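Local coordinates for protein chemotaxis transducer (Pseudomonas aeruginosa, PDB 6GCV) that binds nitrate directly through its PilJ-type ligand-binding domain and probably passes the signal on as a chemoreceptor, at residues 16-27 / 65-75. Residues are numbered along the deposited sequence; the frame is centred on the assembly and turned at random.
Sequences ISPETINVAGAQ and LDAGNAERNVS. With ACT (acetate ion), chain F.
Ser17 OG donates to Asn73 O across 2.6 Å, while Thr20 OG1 receives the Ser75 N-H at 2.8 Å in an almost perfectly straight bond (179°). Threonine suits this place because its hydroxyl also donates to Ser17 OG, so a short chain of hydrogen bonds links the start of helix 18-42 to the loop backbone. Serine suits its own as the N-cap: with OG between its backbone N and carbonyl carbon (chi1 66°), it accepts from Thr20 N at 3.1 Å. Deeper in, Leu65 is a knob among Thr20, Val23, Ala24 and Gln27, its CD1 lying 4.2 Å from Ala24 CB, where a small residue lets the helices come close. The PilJ-type domain here is a four-helix bundle, and this contact joins the first turns of helix 18-42 to the end of helix 48-67 and the loop beyond. Arginine's flat guanidinium offers Val23 CG2 a face, over its centre, and Arg72 NE donates in the plane, at the edge, to OXT of an acetate probably from the crystallisation liquor (2.8 Å). Glu19 OE2 approaches obliquely, 3.9 Å from Arg72 NE, a long salt bridge of charges alone. Asp64 and Ser61 hold Arg72 NH1 from helix 48-67. Within the loop, Asn69 OD1 accepts from Arg72 N in an Asx motif; Asn73 and Val74 face Asn69 in a G1 beta bulge, whose first position has positive phi (64°), tolerated by asparagine, consistent with Asn73 O facing Ser17.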
loop_
_atom_site.group_PDB
_atom_site.type_symbol
_atom_site.label_atom_id
_atom_site.label_comp_id
_atom_site.label_asym_id
_atom_site.label_seq_id
_atom_site.Cartn_x
_atom_site.Cartn_y
_atom_site.Cartn_z
ATOM N N ILE A 16 12.133 -1.816 18.538
ATOM C CA ILE A 16 10.718 -2.179 18.415
ATOM C C ILE A 16 10.605 -3.492 17.648
ATOM O O ILE A 16 11.522 -3.874 16.918
ATOM C CB ILE A 16 9.915 -1.068 17.714
ATOM C CG1 ILE A 16 10.356 -0.912 16.248
ATOM C CG2 ILE A 16 10.079 0.231 18.486
ATOM C CD1 ILE A 16 9.586 0.108 15.459
ATOM N N SER A 17 9.461 -4.161 17.769
ATOM C CA SER A 17 9.247 -5.399 17.053
ATOM C C SER A 17 9.144 -5.143 15.559
ATOM O O SER A 17 8.633 -4.091 15.153
ATOM C CB SER A 17 7.954 -6.059 17.513
ATOM O OG SER A 17 6.857 -5.258 17.146
ATOM N N PRO A 18 9.570 -6.118 14.745
ATOM C CA PRO A 18 9.362 -5.986 13.306
ATOM C C PRO A 18 7.897 -5.782 12.963
ATOM O O PRO A 18 7.598 -5.076 11.999
ATOM C CB PRO A 18 9.865 -7.322 12.751
ATOM C CG PRO A 18 10.862 -7.785 13.748
ATOM C CD PRO A 18 10.377 -7.301 15.094
ATOM N N GLU A 19 6.993 -6.412 13.722
ATOM C CA GLU A 19 5.574 -6.272 13.447
ATOM C C GLU A 19 5.114 -4.810 13.591
ATOM O O GLU A 19 4.208 -4.374 12.886
ATOM C CB GLU A 19 4.767 -7.212 14.328
ATOM C CG GLU A 19 3.259 -7.018 14.272
ATOM C CD GLU A 19 2.584 -7.323 12.970
ATOM O OE1 GLU A 19 3.215 -7.516 11.928
ATOM O OE2 GLU A 19 1.328 -7.337 13.012
ATOM N N THR A 20 5.743 -4.042 14.491
ATOM C CA THR A 20 5.379 -2.624 14.626
ATOM C C THR A 20 5.610 -1.880 13.295
ATOM O O THR A 20 4.762 -1.119 12.820
ATOM C CB THR A 20 6.167 -1.947 15.762
ATOM O OG1 THR A 20 5.959 -2.678 16.977
ATOM C CG2 THR A 20 5.775 -0.521 15.957
ATOM N N ILE A 21 6.776 -2.120 12.699
ATOM C CA ILE A 21 7.129 -1.496 11.429
ATOM C C ILE A 21 6.251 -2.046 10.283
ATOM O O ILE A 21 5.851 -1.309 9.386
ATOM C CB ILE A 21 8.641 -1.630 11.130
ATOM C CG1 ILE A 21 9.485 -0.948 12.209
ATOM C CG2 ILE A 21 8.984 -1.078 9.751
ATOM C CD1 ILE A 21 9.244 0.533 12.356
ATOM N N ASN A 22 5.949 -3.337 10.330
ATOM C CA ASN A 22 5.050 -3.941 9.349
ATOM C C ASN A 22 3.675 -3.287 9.344
ATOM O O ASN A 22 3.136 -2.943 8.287
ATOM C CB ASN A 22 4.909 -5.441 9.572
ATOM C CG ASN A 22 4.059 -6.102 8.523
ATOM O OD1 ASN A 22 4.270 -5.873 7.334
ATOM N ND2 ASN A 22 3.070 -6.874 8.939
ATOM N N VAL A 23 3.114 -3.096 10.541
ATOM C CA VAL A 23 1.794 -2.513 10.675
ATOM C C VAL A 23 1.790 -1.064 10.180
ATOM O O VAL A 23 0.873 -0.646 9.462
ATOM C CB VAL A 23 1.299 -2.666 12.121
ATOM C CG1 VAL A 23 0.141 -1.762 12.444
ATOM C CG2 VAL A 23 0.941 -4.114 12.393
ATOM N N ALA A 24 2.822 -0.311 10.543
ATOM C CA ALA A 24 2.904 1.065 10.064
ATOM C C ALA A 24 3.046 1.106 8.518
ATOM O O ALA A 24 2.408 1.901 7.848
ATOM C CB ALA A 24 4.056 1.788 10.749
ATOM N N GLY A 25 3.923 0.259 7.963
ATOM C CA GLY A 25 4.062 0.228 6.527
ATOM C C GLY A 25 2.769 -0.147 5.824
ATOM O O GLY A 25 2.411 0.477 4.802
ATOM N N ALA A 26 2.050 -1.119 6.373
ATOM C CA ALA A 26 0.804 -1.561 5.755
ATOM C C ALA A 26 -0.240 -0.444 5.705
ATOM O O ALA A 26 -1.114 -0.490 4.848
ATOM C CB ALA A 26 0.268 -2.805 6.433
ATOM N N GLN A 27 -0.145 0.548 6.594
ATOM C CA GLN A 27 -1.062 1.690 6.499
ATOM C C GLN A 27 -0.959 2.354 5.125
ATOM O O GLN A 27 -1.931 2.872 4.581
ATOM C CB GLN A 27 -0.768 2.735 7.571
ATOM C CG GLN A 27 -0.941 2.300 9.016
ATOM C CD GLN A 27 -2.376 1.955 9.338
ATOM O OE1 GLN A 27 -2.907 0.933 8.868
ATOM N NE2 GLN A 27 -3.021 2.787 10.181
ATOM N N LEU A 65 -1.000 1.538 16.960
ATOM C CA LEU A 65 0.221 2.344 16.946
ATOM C C LEU A 65 0.167 3.449 18.005
ATOM O O LEU A 65 1.203 3.814 18.577
ATOM C CB LEU A 65 0.441 2.939 15.554
ATOM C CG LEU A 65 0.798 1.928 14.448
ATOM C CD1 LEU A 65 0.631 2.538 13.078
ATOM C CD2 LEU A 65 2.209 1.433 14.635
ATOM N N ASP A 66 -1.029 3.959 18.288
ATOM C CA ASP A 66 -1.171 5.023 19.275
ATOM C C ASP A 66 -1.043 4.505 20.707
ATOM O O ASP A 66 -0.495 5.188 21.567
ATOM C CB ASP A 66 -2.552 5.656 19.168
ATOM C CG ASP A 66 -2.709 6.595 17.982
ATOM O OD1 ASP A 66 -1.721 7.058 17.375
ATOM O OD2 ASP A 66 -3.878 6.913 17.663
ATOM N N ALA A 67 -1.588 3.319 20.969
ATOM C CA ALA A 67 -1.697 2.785 22.331
ATOM C C ALA A 67 -0.811 1.599 22.652
ATOM O O ALA A 67 -0.611 1.270 23.822
ATOM C CB ALA A 67 -3.136 2.416 22.621
ATOM N N GLY A 68 -0.257 0.984 21.612
ATOM C CA GLY A 68 0.368 -0.314 21.742
ATOM C C GLY A 68 -0.663 -1.401 21.767
ATOM O O GLY A 68 -1.834 -1.165 22.133
ATOM N N ASN A 69 -0.245 -2.596 21.341
ATOM C CA ASN A 69 -1.110 -3.742 21.386
ATOM C C ASN A 69 -0.237 -4.947 21.630
ATOM O O ASN A 69 0.454 -5.425 20.717
ATOM C CB ASN A 69 -1.921 -3.864 20.088
ATOM C CG ASN A 69 -2.920 -5.007 20.138
ATOM O OD1 ASN A 69 -2.645 -6.074 20.729
ATOM N ND2 ASN A 69 -4.114 -4.764 19.584
ATOM N N ALA A 70 -0.231 -5.418 22.869
ATOM C CA ALA A 70 0.688 -6.481 23.254
ATOM C C ALA A 70 0.390 -7.783 22.527
ATOM O O ALA A 70 1.321 -8.474 22.076
ATOM C CB ALA A 70 0.637 -6.695 24.757
ATOM N N GLU A 71 -0.898 -8.106 22.408
ATOM C CA GLU A 71 -1.335 -9.333 21.748
ATOM C C GLU A 71 -0.864 -9.366 20.299
ATOM O O GLU A 71 -0.451 -10.411 19.801
ATOM C CB GLU A 71 -2.875 -9.459 21.802
ATOM C CG GLU A 71 -3.438 -10.741 21.188
ATOM C CD GLU A 71 -3.690 -10.660 19.682
ATOM O OE1 GLU A 71 -3.801 -9.542 19.134
ATOM O OE2 GLU A 71 -3.784 -11.729 19.041
ATOM N N ARG A 72 -0.923 -8.212 19.633
ATOM C CA ARG A 72 -0.533 -8.098 18.237
ATOM C C ARG A 72 0.965 -7.828 18.048
ATOM O O ARG A 72 1.468 -7.822 16.928
ATOM C CB ARG A 72 -1.334 -6.983 17.582
ATOM C CG ARG A 72 -1.352 -7.046 16.076
ATOM C CD ARG A 72 -2.149 -5.891 15.482
ATOM N NE ARG A 72 -2.249 -6.042 14.039
ATOM C CZ ARG A 72 -2.695 -5.107 13.202
ATOM N NH1 ARG A 72 -3.047 -3.915 13.650
ATOM N NH2 ARG A 72 -2.716 -5.336 11.905
ATOM N N ASN A 73 1.673 -7.609 19.147
ATOM C CA ASN A 73 3.104 -7.314 19.117
ATOM C C ASN A 73 3.394 -6.001 18.399
ATOM O O ASN A 73 4.343 -5.921 17.580
ATOM C CB ASN A 73 3.908 -8.475 18.525
ATOM C CG ASN A 73 5.372 -8.417 18.861
ATOM O OD1 ASN A 73 6.190 -9.011 18.157
ATOM N ND2 ASN A 73 5.729 -7.680 19.913
ATOM N N VAL A 74 2.562 -5.006 18.670
ATOM C CA VAL A 74 2.784 -3.656 18.185
ATOM C C VAL A 74 3.176 -2.796 19.366
ATOM O O VAL A 74 2.416 -2.655 20.329
ATOM C CB VAL A 74 1.535 -3.072 17.487
ATOM C CG1 VAL A 74 1.726 -1.612 17.122
ATOM C CG2 VAL A 74 1.187 -3.876 16.238
ATOM N N SER A 75 4.363 -2.222 19.287
ATOM C CA SER A 75 4.915 -1.341 20.326
ATOM C C SER A 75 4.338 0.079 20.225
ATOM O O SER A 75 4.210 0.606 19.130
ATOM C CB SER A 75 6.457 -1.255 20.144
ATOM O OG SER A 75 7.078 -2.547 20.001
HETATM C C ACT F . -2.916 -9.054 12.650
HETATM O O ACT F . -3.241 -9.308 11.468
HETATM O OXT ACT F . -1.778 -8.615 12.948
HETATM C CH3 ACT F . -3.935 -9.263 13.741
HETATM O O HOH W 1 7.394 -8.901 15.350
HETATM O O HOH W 2 1.041 -9.807 15.163
#